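Local coordinates for phiAB6 tailspike (Unidentified phage, PDB 5JS4), which fragments the exopolysaccharide of Acinetobacter baumannii, acting as a trimeric beta-helical tailspike that probably also recognises this host polymer, at residues R283-N288 / C314-G319; L340-S345 / I367-F372; Q351-E356 / Q375-Q380; L392-N397 / F420-G425. All blocks are in the same frame, centred on the assembly; numbering follows the deposited sequence.

Contact 1. Residues R283-N288 / C314-G319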
loop_
_atom_site.group_PDB
_atom_site.type_symbol
_atom_site.label_atom_id
_atom_site.label_comp_id
_atom_site.label_asym_id
_atom_site.label_seq_id
_atom_site.Cartn_x
_atom_site.Cartn_y
_atom_site.Cartn_z
ATOM N N ARG A 283 2.692 37.518 14.483
ATOM C CA ARG A 283 4.020 36.955 14.360
ATOM C C ARG A 283 4.623 37.012 15.760
ATOM O O ARG A 283 5.093 38.065 16.206
ATOM C CB ARG A 283 4.834 37.767 13.356
ATOM C CG ARG A 283 6.229 37.233 13.103
ATOM C CD ARG A 283 6.793 37.793 11.809
ATOM N NE ARG A 283 8.104 37.237 11.495
ATOM C CZ ARG A 283 8.715 37.348 10.318
ATOM N NH1 ARG A 283 8.140 37.999 9.309
ATOM N NH2 ARG A 283 9.913 36.801 10.148
ATOM N N TYR A 284 4.566 35.884 16.460
ATOM C CA TYR A 284 4.893 35.828 17.881
ATOM C C TYR A 284 6.376 35.551 18.105
ATOM O O TYR A 284 6.859 34.449 17.835
ATOM C CB TYR A 284 4.045 34.760 18.578
ATOM C CG TYR A 284 2.561 35.070 18.619
ATOM C CD1 TYR A 284 1.711 34.666 17.594
ATOM C CD2 TYR A 284 2.004 35.761 19.694
ATOM C CE1 TYR A 284 0.353 34.944 17.633
ATOM C CE2 TYR A 284 0.649 36.043 19.744
ATOM C CZ TYR A 284 -0.174 35.633 18.717
ATOM O OH TYR A 284 -1.523 35.913 18.769
ATOM N N ILE A 285 7.092 36.557 18.604
ATOM C CA ILE A 285 8.522 36.431 18.864
ATOM C C ILE A 285 8.757 35.734 20.201
ATOM O O ILE A 285 8.135 36.081 21.208
ATOM C CB ILE A 285 9.226 37.807 18.891
ATOM C CG1 ILE A 285 8.955 38.601 17.605
ATOM C CG2 ILE A 285 10.725 37.649 19.118
ATOM C CD1 ILE A 285 9.314 37.889 16.317
ATOM N N LEU A 286 9.655 34.750 20.195
ATOM C CA LEU A 286 10.093 34.076 21.414
ATOM C C LEU A 286 11.605 34.189 21.537
ATOM O O LEU A 286 12.333 33.734 20.656
ATOM C CB LEU A 286 9.693 32.601 21.387
ATOM C CG LEU A 286 8.191 32.315 21.372
ATOM C CD1 LEU A 286 7.950 30.832 21.172
ATOM C CD2 LEU A 286 7.524 32.793 22.653
ATOM N N LYS A 287 12.069 34.804 22.625
ATOM C CA LYS A 287 13.509 34.951 22.893
ATOM C C LYS A 287 13.986 34.062 24.042
ATOM O O LYS A 287 15.178 34.032 24.357
ATOM C CB LYS A 287 13.843 36.411 23.203
ATOM C CG LYS A 287 13.466 37.375 22.093
ATOM C CD LYS A 287 13.994 38.774 22.356
ATOM C CE LYS A 287 13.534 39.733 21.273
ATOM N NZ LYS A 287 14.046 41.114 21.490
ATOM N N ASN A 288 13.055 33.350 24.669
ATOM C CA ASN A 288 13.371 32.438 25.761
ATOM C C ASN A 288 12.601 31.139 25.600
ATOM O O ASN A 288 11.535 31.110 24.980
ATOM C CB ASN A 288 13.025 33.076 27.105
ATOM C CG ASN A 288 13.893 34.279 27.416
ATOM O OD1 ASN A 288 15.032 34.135 27.866
ATOM N ND2 ASN A 288 13.364 35.475 27.176
ATOM N N CYS A 314 2.421 33.101 12.829
ATOM C CA CYS A 314 3.463 32.128 13.114
ATOM C C CYS A 314 4.077 32.352 14.483
ATOM O O CYS A 314 3.869 33.393 15.111
ATOM C CB CYS A 314 4.579 32.180 12.059
ATOM S SG CYS A 314 5.752 33.548 12.239
ATOM N N ILE A 315 4.820 31.348 14.933
ATOM C CA ILE A 315 5.766 31.500 16.026
ATOM C C ILE A 315 7.128 31.754 15.387
ATOM O O ILE A 315 7.538 31.030 14.484
ATOM C CB ILE A 315 5.798 30.248 16.921
ATOM C CG1 ILE A 315 4.469 30.126 17.673
ATOM C CG2 ILE A 315 6.966 30.312 17.899
ATOM C CD1 ILE A 315 4.280 28.819 18.411
ATOM N N ASP A 316 7.807 32.802 15.845
ATOM C CA ASP A 316 9.096 33.201 15.296
ATOM C C ASP A 316 10.109 33.199 16.437
ATOM O O ASP A 316 10.184 34.144 17.228
ATOM C CB ASP A 316 8.975 34.577 14.638
ATOM C CG ASP A 316 10.208 34.971 13.838
ATOM O OD1 ASP A 316 11.292 34.391 14.052
ATOM O OD2 ASP A 316 10.083 35.875 12.983
ATOM N N VAL A 317 10.866 32.110 16.528
ATOM C CA VAL A 317 11.857 31.932 17.582
ATOM C C VAL A 317 13.108 32.734 17.235
ATOM O O VAL A 317 13.633 32.627 16.128
ATOM C CB VAL A 317 12.213 30.441 17.759
ATOM C CG1 VAL A 317 13.299 30.258 18.809
ATOM C CG2 VAL A 317 10.972 29.646 18.141
ATOM N N ASP A 318 13.572 33.542 18.185
ATOM C CA ASP A 318 14.760 34.367 17.982
ATOM C C ASP A 318 16.017 33.535 18.219
ATOM O O ASP A 318 16.463 33.370 19.356
ATOM C CB ASP A 318 14.727 35.578 18.916
ATOM C CG ASP A 318 15.908 36.511 18.721
ATOM O OD1 ASP A 318 16.733 36.277 17.809
ATOM O OD2 ASP A 318 16.005 37.486 19.490
ATOM N N GLY A 319 16.583 33.018 17.132
ATOM C CA GLY A 319 17.776 32.183 17.197
ATOM C C GLY A 319 19.044 32.908 17.616
ATOM O O GLY A 319 20.045 32.260 17.918
#
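R283 and D316 form the salt bridge of this parallel strand pair. The arginine grips side-on, NE and NH2 converging on one carboxylate oxygen: NE lies 2.8 Å from D316 OD2, on the lone pair turned away from OD1, while NH2 meets D316 OD2 at 3.0 Å almost along the C-O bond. R283 CG stands anti to the backbone N (chi1 -178°) and the chain runs on extended, reaching past C314 to the residue two further along the partner strand. Guanidinium and carboxylate are nearly coplanar, 27° apart. R283 NH1 bridges to E307. K287 and D318 are opposite charges near each other but too far apart for a salt bridge, K287 NZ staying 4.6 Å from D318 OD2; the lysine methylenes cross the carboxylate at an angle, near OD2, and D318 OD1 bonds to S320 OG.

Backbone bonds make the ladder, starting with Y284 N to C314 O at 2.9 Å and repeating through D316, L286 and D318.

Apolar contacts occupy both faces. Beside the salt bridge, I285 CD1 packs 3.7 Å from D316 CB, and R283 CG lies 3.8 Å from C314 SG. On the opposite face, with Y284, whose OH bonds to D247, L286 CD1 presses tightly on I315 CG2 at 3.5 Å; F330 and F263 join them in the interior.

The chemistry separates the two faces: one is mainly apolar, the other carries a charge network in which D316 OD2 is gripped twice by R283 and OD1 is taken by S345 OG.

Contact 2. Residues L340-S345 / I367-F372. With MLA (malonic acid), chain D.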
loop_
_atom_site.group_PDB
_atom_site.type_symbol
_atom_site.label_atom_id
_atom_site.label_comp_id
_atom_site.label_asym_id
_atom_site.label_seq_id
_atom_site.Cartn_x
_atom_site.Cartn_y
_atom_site.Cartn_z
ATOM N N LEU A 340 0.000 24.923 12.424
ATOM C CA LEU A 340 1.071 25.763 12.947
ATOM C C LEU A 340 2.124 26.103 11.903
ATOM O O LEU A 340 2.530 25.255 11.117
ATOM C CB LEU A 340 1.749 25.057 14.122
ATOM C CG LEU A 340 2.967 25.742 14.749
ATOM C CD1 LEU A 340 2.576 27.055 15.410
ATOM C CD2 LEU A 340 3.626 24.805 15.747
ATOM N N THR A 341 2.556 27.358 11.925
ATOM C CA THR A 341 3.719 27.816 11.185
ATOM C C THR A 341 4.718 28.311 12.220
ATOM O O THR A 341 4.373 29.127 13.071
ATOM C CB THR A 341 3.339 28.955 10.223
ATOM O OG1 THR A 341 2.240 28.533 9.406
ATOM C CG2 THR A 341 4.511 29.349 9.330
ATOM N N ALA A 342 5.947 27.805 12.168
ATOM C CA ALA A 342 6.969 28.220 13.123
ATOM C C ALA A 342 8.333 28.280 12.462
ATOM O O ALA A 342 8.744 27.338 11.785
ATOM C CB ALA A 342 6.996 27.279 14.314
ATOM N N ARG A 343 9.027 29.400 12.664
ATOM C CA ARG A 343 10.355 29.604 12.112
ATOM C C ARG A 343 11.347 29.993 13.197
ATOM O O ARG A 343 10.962 30.428 14.288
ATOM C CB ARG A 343 10.329 30.690 11.028
ATOM C CG ARG A 343 9.962 32.083 11.529
ATOM C CD ARG A 343 10.150 33.151 10.462
ATOM N NE ARG A 343 11.563 33.440 10.207
ATOM C CZ ARG A 343 12.289 32.955 9.197
ATOM N NH1 ARG A 343 11.760 32.130 8.296
ATOM N NH2 ARG A 343 13.567 33.304 9.087
ATOM N N CYS A 344 12.627 29.829 12.881
ATOM C CA CYS A 344 13.707 30.370 13.687
ATOM C C CYS A 344 14.422 31.425 12.857
ATOM O O CYS A 344 14.886 31.139 11.749
ATOM C CB CYS A 344 14.684 29.274 14.090
ATOM S SG CYS A 344 15.962 29.838 15.230
ATOM N N SER A 345 14.489 32.643 13.387
ATOM C CA SER A 345 15.159 33.752 12.719
ATOM C C SER A 345 16.543 33.961 13.319
ATOM O O SER A 345 16.709 33.902 14.538
ATOM C CB SER A 345 14.340 35.035 12.869
ATOM O OG SER A 345 13.069 34.910 12.252
ATOM N N ILE A 367 1.554 21.208 9.766
ATOM C CA ILE A 367 2.563 22.125 10.277
ATOM C C ILE A 367 3.546 22.534 9.187
ATOM O O ILE A 367 3.773 21.804 8.217
ATOM C CB ILE A 367 3.328 21.545 11.492
ATOM C CG1 ILE A 367 4.173 20.320 11.106
ATOM C CG2 ILE A 367 2.348 21.206 12.609
ATOM C CD1 ILE A 367 5.106 19.849 12.204
ATOM N N THR A 368 4.107 23.723 9.369
ATOM C CA THR A 368 5.171 24.238 8.525
ATOM C C THR A 368 6.266 24.741 9.451
ATOM O O THR A 368 6.028 25.640 10.256
ATOM C CB THR A 368 4.663 25.382 7.636
ATOM O OG1 THR A 368 3.568 24.910 6.848
ATOM C CG2 THR A 368 5.761 25.891 6.711
ATOM N N LEU A 369 7.454 24.149 9.342
ATOM C CA LEU A 369 8.590 24.518 10.187
ATOM C C LEU A 369 9.749 24.964 9.318
ATOM O O LEU A 369 10.068 24.316 8.320
ATOM C CB LEU A 369 9.017 23.354 11.077
ATOM C CG LEU A 369 7.930 22.784 11.995
ATOM C CD1 LEU A 369 8.486 21.638 12.821
ATOM C CD2 LEU A 369 7.345 23.846 12.911
ATOM N N ILE A 370 10.369 26.076 9.712
ATOM C CA ILE A 370 11.372 26.753 8.891
ATOM C C ILE A 370 12.633 27.024 9.713
ATOM O O ILE A 370 12.572 27.662 10.765
ATOM C CB ILE A 370 10.825 28.079 8.320
ATOM C CG1 ILE A 370 9.446 27.878 7.669
ATOM C CG2 ILE A 370 11.788 28.665 7.297
ATOM C CD1 ILE A 370 8.271 28.125 8.591
ATOM N N ASN A 371 13.771 26.555 9.203
ATOM C CA ASN A 371 15.063 26.619 9.899
ATOM C C ASN A 371 15.056 25.716 11.139
ATOM O O ASN A 371 14.413 24.667 11.118
ATOM C CB ASN A 371 15.476 28.072 10.207
ATOM C CG ASN A 371 15.534 28.938 8.962
ATOM O OD1 ASN A 371 16.014 28.503 7.914
ATOM N ND2 ASN A 371 15.047 30.166 9.070
ATOM N N PHE A 372 15.757 26.118 12.199
ATOM C CA PHE A 372 16.029 25.280 13.378
ATOM C C PHE A 372 17.094 24.222 13.091
ATOM O O PHE A 372 17.390 23.904 11.937
ATOM C CB PHE A 372 14.770 24.597 13.941
ATOM C CG PHE A 372 13.728 25.549 14.452
ATOM C CD1 PHE A 372 13.841 26.114 15.717
ATOM C CD2 PHE A 372 12.614 25.856 13.682
ATOM C CE1 PHE A 372 12.871 26.980 16.195
ATOM C CE2 PHE A 372 11.644 26.721 14.155
ATOM C CZ PHE A 372 11.771 27.286 15.411
HETATM C C1 MLA D . 16.392 32.508 4.388
HETATM O O1A MLA D . 16.379 33.717 4.067
HETATM O O1B MLA D . 17.410 31.829 4.636
HETATM C C2 MLA D . 15.039 31.791 4.468
HETATM C C3 MLA D . 14.457 31.853 5.889
HETATM O O3A MLA D . 13.238 31.617 6.011
HETATM O O3B MLA D . 15.232 32.114 6.834
#
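Strands 340-345 and 367-370 run parallel with their axes 4.7 Å apart and only 4° from alignment, joined by four backbone bonds from T368 N to L340 O through C344 N to I370 O. Beyond I370 the second chain turns off, and N371 and F372 fold back against C344. N371 ND2 spends its protons in two directions: one goes to C344 O at 2.9 Å, which continues the ladder with a side chain. The other goes from N371 ND2 to O3B of a malonate, probably from the crystallisation liquor, at 3.0 Å. The same carboxylate lies at the guanidinium edge of R343, where NH1 donates to O3A at 2.8 Å and NH2 to O3B at 3.0 Å. R343 CG sits between the backbone N and carbonyl carbon (chi1 65°) and the chain bends at chi3 (-73°), which swings the head over toward N371. R343 NE binds S345 OG at 2.9 Å within the guanidinium plane, fixing the head's rotation. I370 CG2 lies beside NH1 and near malonate O3A.

Past the strand end, C344 CB stands over the centre of the F372 ring, 3.5 Å from the centroid, a CH-pi contact; A342 O lies at the ring's edge. On the face opposite R343, A342 CB meets L369 CD2 at 3.7 Å. The F354 ring abuts F372.

The regular parallel stacking of successive turns is that of a right-handed beta-helix of the pectate lyase-like superfamily. At its surface, with Y310 and Y394, R343, I370 and N371 form an anion-holding pocket, perhaps part of a saccharide groove.

Contact 3. Residues Q351-E356 / Q375-Q380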
loop_
_atom_site.group_PDB
_atom_site.type_symbol
_atom_site.label_atom_id
_atom_site.label_comp_id
_atom_site.label_asym_id
_atom_site.label_seq_id
_atom_site.Cartn_x
_atom_site.Cartn_y
_atom_site.Cartn_z
ATOM N N GLN A 351 22.416 26.256 16.839
ATOM C CA GLN A 351 21.838 24.978 17.256
ATOM C C GLN A 351 20.577 25.157 18.104
ATOM O O GLN A 351 20.471 24.626 19.212
ATOM C CB GLN A 351 22.878 24.132 17.998
ATOM C CG GLN A 351 24.076 23.762 17.136
ATOM C CD GLN A 351 24.908 22.627 17.713
ATOM O OE1 GLN A 351 24.456 21.884 18.587
ATOM N NE2 GLN A 351 26.130 22.482 17.213
ATOM N N VAL A 352 19.630 25.923 17.574
ATOM C CA VAL A 352 18.341 26.114 18.223
ATOM C C VAL A 352 17.353 25.145 17.586
ATOM O O VAL A 352 17.126 25.195 16.381
ATOM C CB VAL A 352 17.836 27.562 18.072
ATOM C CG1 VAL A 352 16.508 27.745 18.795
ATOM C CG2 VAL A 352 18.865 28.546 18.615
ATOM N N SER A 353 16.791 24.251 18.393
ATOM C CA SER A 353 15.790 23.292 17.917
ATOM C C SER A 353 14.399 23.797 18.291
ATOM O O SER A 353 14.271 24.662 19.156
ATOM C CB SER A 353 16.064 21.909 18.508
ATOM O OG SER A 353 17.270 21.377 17.977
ATOM N N PHE A 354 13.354 23.283 17.637
ATOM C CA PHE A 354 12.019 23.861 17.831
ATOM C C PHE A 354 11.244 23.292 19.018
ATOM O O PHE A 354 10.911 24.034 19.939
ATOM C CB PHE A 354 11.153 23.794 16.565
ATOM C CG PHE A 354 9.758 24.325 16.768
ATOM C CD1 PHE A 354 9.558 25.587 17.321
ATOM C CD2 PHE A 354 8.644 23.569 16.424
ATOM C CE1 PHE A 354 8.284 26.082 17.528
ATOM C CE2 PHE A 354 7.365 24.062 16.626
ATOM C CZ PHE A 354 7.185 25.320 17.182
ATOM N N ILE A 355 10.942 21.997 18.998
ATOM C CA ILE A 355 10.019 21.439 19.985
ATOM C C ILE A 355 10.355 20.005 20.404
ATOM O O ILE A 355 10.750 19.178 19.579
ATOM C CB ILE A 355 8.565 21.543 19.459
ATOM C CG1 ILE A 355 7.550 21.291 20.577
ATOM C CG2 ILE A 355 8.351 20.616 18.267
ATOM C CD1 ILE A 355 6.214 21.956 20.326
ATOM N N GLU A 356 10.207 19.738 21.701
ATOM C CA GLU A 356 10.381 18.404 22.261
ATOM C C GLU A 356 9.020 17.821 22.602
ATOM O O GLU A 356 8.229 18.448 23.310
ATOM C CB GLU A 356 11.267 18.441 23.505
ATOM C CG GLU A 356 12.706 18.799 23.185
ATOM C CD GLU A 356 13.614 18.844 24.393
ATOM O OE1 GLU A 356 13.229 18.337 25.466
ATOM O OE2 GLU A 356 14.731 19.384 24.253
ATOM N N GLN A 375 14.097 20.110 13.999
ATOM C CA GLN A 375 12.782 20.740 13.996
ATOM C C GLN A 375 11.860 20.036 14.988
ATOM O O GLN A 375 11.344 20.668 15.910
ATOM C CB GLN A 375 12.218 20.811 12.577
ATOM C CG GLN A 375 12.954 21.855 11.747
ATOM C CD GLN A 375 12.594 21.851 10.278
ATOM O OE1 GLN A 375 12.279 20.808 9.703
ATOM N NE2 GLN A 375 12.663 23.019 9.651
ATOM N N ILE A 376 11.698 18.729 14.832
ATOM C CA ILE A 376 10.946 17.923 15.786
ATOM C C ILE A 376 11.922 17.052 16.565
ATOM O O ILE A 376 12.626 16.233 15.983
ATOM C CB ILE A 376 9.913 17.025 15.075
ATOM C CG1 ILE A 376 8.920 17.874 14.265
ATOM C CG2 ILE A 376 9.190 16.134 16.080
ATOM C CD1 ILE A 376 7.942 18.688 15.086
ATOM N N VAL A 377 11.964 17.244 17.880
ATOM C CA VAL A 377 12.801 16.438 18.757
ATOM C C VAL A 377 11.899 15.477 19.516
ATOM O O VAL A 377 11.138 15.890 20.388
ATOM C CB VAL A 377 13.597 17.314 19.746
ATOM C CG1 VAL A 377 14.440 16.454 20.681
ATOM C CG2 VAL A 377 14.482 18.291 18.987
ATOM N N VAL A 378 11.978 14.197 19.170
ATOM C CA VAL A 378 11.181 13.172 19.833
ATOM C C VAL A 378 11.926 12.702 21.071
ATOM O O VAL A 378 13.090 12.320 20.982
ATOM C CB VAL A 378 10.928 11.960 18.916
ATOM C CG1 VAL A 378 10.071 10.923 19.632
ATOM C CG2 VAL A 378 10.263 12.398 17.617
ATOM N N LYS A 379 11.254 12.732 22.216
ATOM C CA LYS A 379 11.832 12.236 23.460
ATOM C C LYS A 379 11.387 10.798 23.701
ATOM O O LYS A 379 10.287 10.397 23.304
ATOM C CB LYS A 379 11.452 13.139 24.637
ATOM C CG LYS A 379 11.815 14.610 24.453
ATOM C CD LYS A 379 13.307 14.862 24.272
ATOM C CE LYS A 379 14.065 14.767 25.586
ATOM N NZ LYS A 379 15.524 15.019 25.405
ATOM N N GLN A 380 12.260 10.026 24.346
ATOM C CA GLN A 380 12.086 8.584 24.508
ATOM C C GLN A 380 11.907 7.911 23.136
ATOM O O GLN A 380 12.628 8.257 22.203
ATOM C CB GLN A 380 10.965 8.277 25.513
ATOM C CG GLN A 380 11.266 8.811 26.908
ATOM C CD GLN A 380 12.618 8.338 27.428
ATOM O OE1 GLN A 380 12.934 7.146 27.367
ATOM N NE2 GLN A 380 13.426 9.268 27.929
HETATM O O HOH W 1 16.575 17.249 24.175
#
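The F354 ring receives the Q375 carbonyl at its edge, close to its plane. The approach is shared with the CB methylene of F354, which lies 3.2 Å from Q375 O. F372 and F330 also meet this ring, both inclined to it, F330 the more steeply, so F354 belongs to an aromatic cluster in the helix interior. The same Q375 O takes a weak hydrogen bond from I355 N at 3.4 Å. Parallel pairing becomes firm one step later, where V377 N donates to I355 O at 2.8 Å.

I355 and I376 lie side by side on the inner face, I355 CG2 touching I376 CD1 at 3.7 Å. On the outer face E356 runs alongside V377, its CG 3.8 Å from V377 CG1, and the extended glutamate carries its carboxylate across K379. The lysine bends at chi2 (-61°) and chi3 (-76°), folding its CD and CE methylenes against OE1. The charges do not close into a salt bridge: E356 OE1 and K379 NZ are 4.0 Å apart. A water spans them instead, donating to E356 OE2 at 2.8 Å and accepting from K379 NZ at 2.8 Å; E356 OE2 also bonds to T328 OG1.

Apolar and aromatic groups therefore fill the inside of this corner between coils, while opposite charges meet outside through water, an attraction that is probably softened by solvent.

Contact 4. Residues L392-N397 / F420-G425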
loop_
_atom_site.group_PDB
_atom_site.type_symbol
_atom_site.label_atom_id
_atom_site.label_comp_id
_atom_site.label_asym_id
_atom_site.label_seq_id
_atom_site.Cartn_x
_atom_site.Cartn_y
_atom_site.Cartn_z
ATOM N N LEU A 392 8.697 20.855 5.992
ATOM C CA LEU A 392 9.839 20.970 6.890
ATOM C C LEU A 392 11.038 21.473 6.096
ATOM O O LEU A 392 11.723 20.698 5.430
ATOM C CB LEU A 392 10.126 19.613 7.542
ATOM C CG LEU A 392 8.967 19.011 8.348
ATOM C CD1 LEU A 392 9.365 17.671 8.950
ATOM C CD2 LEU A 392 8.487 19.959 9.437
ATOM N N TYR A 393 11.272 22.780 6.172
ATOM C CA TYR A 393 12.226 23.458 5.300
ATOM C C TYR A 393 13.438 23.981 6.073
ATOM O O TYR A 393 13.306 24.540 7.162
ATOM C CB TYR A 393 11.549 24.636 4.588
ATOM C CG TYR A 393 10.714 24.291 3.365
ATOM C CD1 TYR A 393 9.780 23.254 3.387
ATOM C CD2 TYR A 393 10.825 25.041 2.193
ATOM C CE1 TYR A 393 9.007 22.959 2.275
ATOM C CE2 TYR A 393 10.050 24.753 1.078
ATOM C CZ TYR A 393 9.142 23.711 1.125
ATOM O OH TYR A 393 8.368 23.411 0.027
ATOM N N TYR A 394 14.615 23.794 5.483
ATOM C CA TYR A 394 15.861 24.449 5.915
ATOM C C TYR A 394 16.412 24.020 7.281
ATOM O O TYR A 394 17.191 24.765 7.881
ATOM C CB TYR A 394 15.732 25.987 5.895
ATOM C CG TYR A 394 14.975 26.585 4.724
ATOM C CD1 TYR A 394 15.081 26.058 3.441
ATOM C CD2 TYR A 394 14.166 27.702 4.906
ATOM C CE1 TYR A 394 14.388 26.617 2.377
ATOM C CE2 TYR A 394 13.473 28.271 3.853
ATOM C CZ TYR A 394 13.583 27.726 2.591
ATOM O OH TYR A 394 12.888 28.292 1.547
ATOM N N SER A 395 16.048 22.836 7.774
ATOM C CA SER A 395 16.647 22.344 9.022
ATOM C C SER A 395 18.157 22.208 8.846
ATOM O O SER A 395 18.638 21.905 7.755
ATOM C CB SER A 395 16.046 21.008 9.466
ATOM O OG SER A 395 16.257 19.999 8.500
ATOM N N GLN A 396 18.901 22.444 9.918
ATOM C CA GLN A 396 20.361 22.410 9.850
ATOM C C GLN A 396 20.921 21.021 10.154
ATOM O O GLN A 396 22.017 20.685 9.709
ATOM C CB GLN A 396 20.949 23.454 10.797
ATOM C CG GLN A 396 20.621 24.882 10.376
ATOM C CD GLN A 396 20.151 25.762 11.521
ATOM O OE1 GLN A 396 20.366 25.453 12.693
ATOM N NE2 GLN A 396 19.493 26.866 11.182
ATOM N N ASN A 397 20.169 20.219 10.904
ATOM C CA ASN A 397 20.599 18.871 11.272
ATOM C C ASN A 397 19.588 17.805 10.862
ATOM O O ASN A 397 19.942 16.826 10.202
ATOM C CB ASN A 397 20.849 18.790 12.778
ATOM C CG ASN A 397 21.403 17.444 13.207
ATOM O OD1 ASN A 397 20.762 16.706 13.960
ATOM N ND2 ASN A 397 22.591 17.109 12.721
ATOM N N PHE A 420 10.315 17.496 2.918
ATOM C CA PHE A 420 11.595 17.956 3.454
ATOM C C PHE A 420 12.331 18.704 2.341
ATOM O O PHE A 420 12.639 18.109 1.305
ATOM C CB PHE A 420 12.469 16.776 3.897
ATOM C CG PHE A 420 11.868 15.903 4.972
ATOM C CD1 PHE A 420 12.096 16.174 6.313
ATOM C CD2 PHE A 420 11.134 14.769 4.640
ATOM C CE1 PHE A 420 11.576 15.356 7.304
ATOM C CE2 PHE A 420 10.613 13.944 5.626
ATOM C CZ PHE A 420 10.836 14.238 6.959
ATOM N N GLN A 421 12.628 19.988 2.544
ATOM C CA GLN A 421 13.307 20.779 1.509
ATOM C C GLN A 421 14.481 21.590 2.045
ATOM O O GLN A 421 14.369 22.272 3.067
ATOM C CB GLN A 421 12.327 21.714 0.792
ATOM C CG GLN A 421 12.943 22.409 -0.422
ATOM C CD GLN A 421 11.932 23.145 -1.289
ATOM O OE1 GLN A 421 10.838 22.644 -1.558
ATOM N NE2 GLN A 421 12.303 24.335 -1.747
ATOM N N LEU A 422 15.601 21.506 1.328
ATOM C CA LEU A 422 16.767 22.376 1.535
ATOM C C LEU A 422 17.348 22.333 2.954
ATOM O O LEU A 422 17.819 23.346 3.482
ATOM C CB LEU A 422 16.447 23.811 1.084
ATOM C CG LEU A 422 16.500 24.013 -0.434
ATOM C CD1 LEU A 422 15.816 25.307 -0.844
ATOM C CD2 LEU A 422 17.938 23.984 -0.940
ATOM N N GLY A 423 17.328 21.146 3.555
ATOM C CA GLY A 423 17.977 20.916 4.839
ATOM C C GLY A 423 19.460 20.639 4.665
ATOM O O GLY A 423 19.867 19.977 3.707
ATOM N N ASP A 424 20.268 21.135 5.601
ATOM C CA ASP A 424 21.718 20.920 5.575
ATOM C C ASP A 424 22.103 19.511 6.011
ATOM O O ASP A 424 23.231 19.080 5.778
ATOM C CB ASP A 424 22.436 21.916 6.493
ATOM C CG ASP A 424 22.170 23.357 6.124
ATOM O OD1 ASP A 424 22.225 23.690 4.921
ATOM O OD2 ASP A 424 21.909 24.161 7.044
ATOM N N GLY A 425 21.181 18.810 6.670
ATOM C CA GLY A 425 21.435 17.466 7.174
ATOM C C GLY A 425 20.455 16.458 6.607
ATOM O O GLY A 425 20.213 16.430 5.400
HETATM O O HOH W 2 19.508 25.375 6.225
HETATM O O HOH W 3 18.448 18.646 7.580
HETATM O O HOH W 4 24.193 19.087 9.049
#
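Y393 CG is anti to its carbonyl carbon (chi1 -81°), laying the ring beneath Q421, whose CG is anti to the backbone N (chi1 -172°) and whose extended chain crosses the ring obliquely toward its hydroxyl end. Q421 CB stands over the ring centre, 3.6 Å from the centroid of Y393, a CH-pi contact. Further out the amide, tilted 36° to the ring, brings Q421 CD to 3.4 Å from Y393 CE2. The phenol reaches the trimer interface, where Y393 OH bonds to Y360 OH of the second subunit.

Y394 follows with its backbone in a left-handed conformation where the strand ends. One face of its ring lies over Y393 CB, while L422 CB packs at the ring edge, 3.5 Å from Y394 CD1. Inside the helix L392 CD1 touches F420 CE1 at 3.6 Å, the two side chains pointing the same way.

Two strand bonds, Q421 N to L392 O at 3.1 Å and Y394 N to Q421 O at 2.9 Å, lead into a loop pairing in which D424 N donates to S395 O at 2.8 Å. A water accepts from G425 N at 2.9 Å and also bonds to S395 OG. D424 OD1 has its own salt bridge, to K470.

The aromatic pair thus divides its work: Y393, lying under a glutamine, contributes to the subunit interface, whereas Y394 borders the malonate pocket, and the turn beyond them is held largely by backbone and water bonds.

Overall arrangement
From the N terminus, contact 1 closes first, bringing 314-319 back onto 283-288 after one turn through helix 307-312. Contact 2 follows on the same side of the beta-helix: strand 313-318 neighbours 340-345, and 367-372 stacks next. Contact 3 crosses it, for 351-356 lies between the segments of contact 2 and 375-380 after them; it pairs a different face of the same coils, and the two faces meet in the interior. Contact 4 comes last, with 392-397 stacked beside 367-372 and 420-425 one turn further. Contacts 1, 2 and 4 thus mark successive steps along one face, while Q375 links contact 3 to contacts 2 and 4.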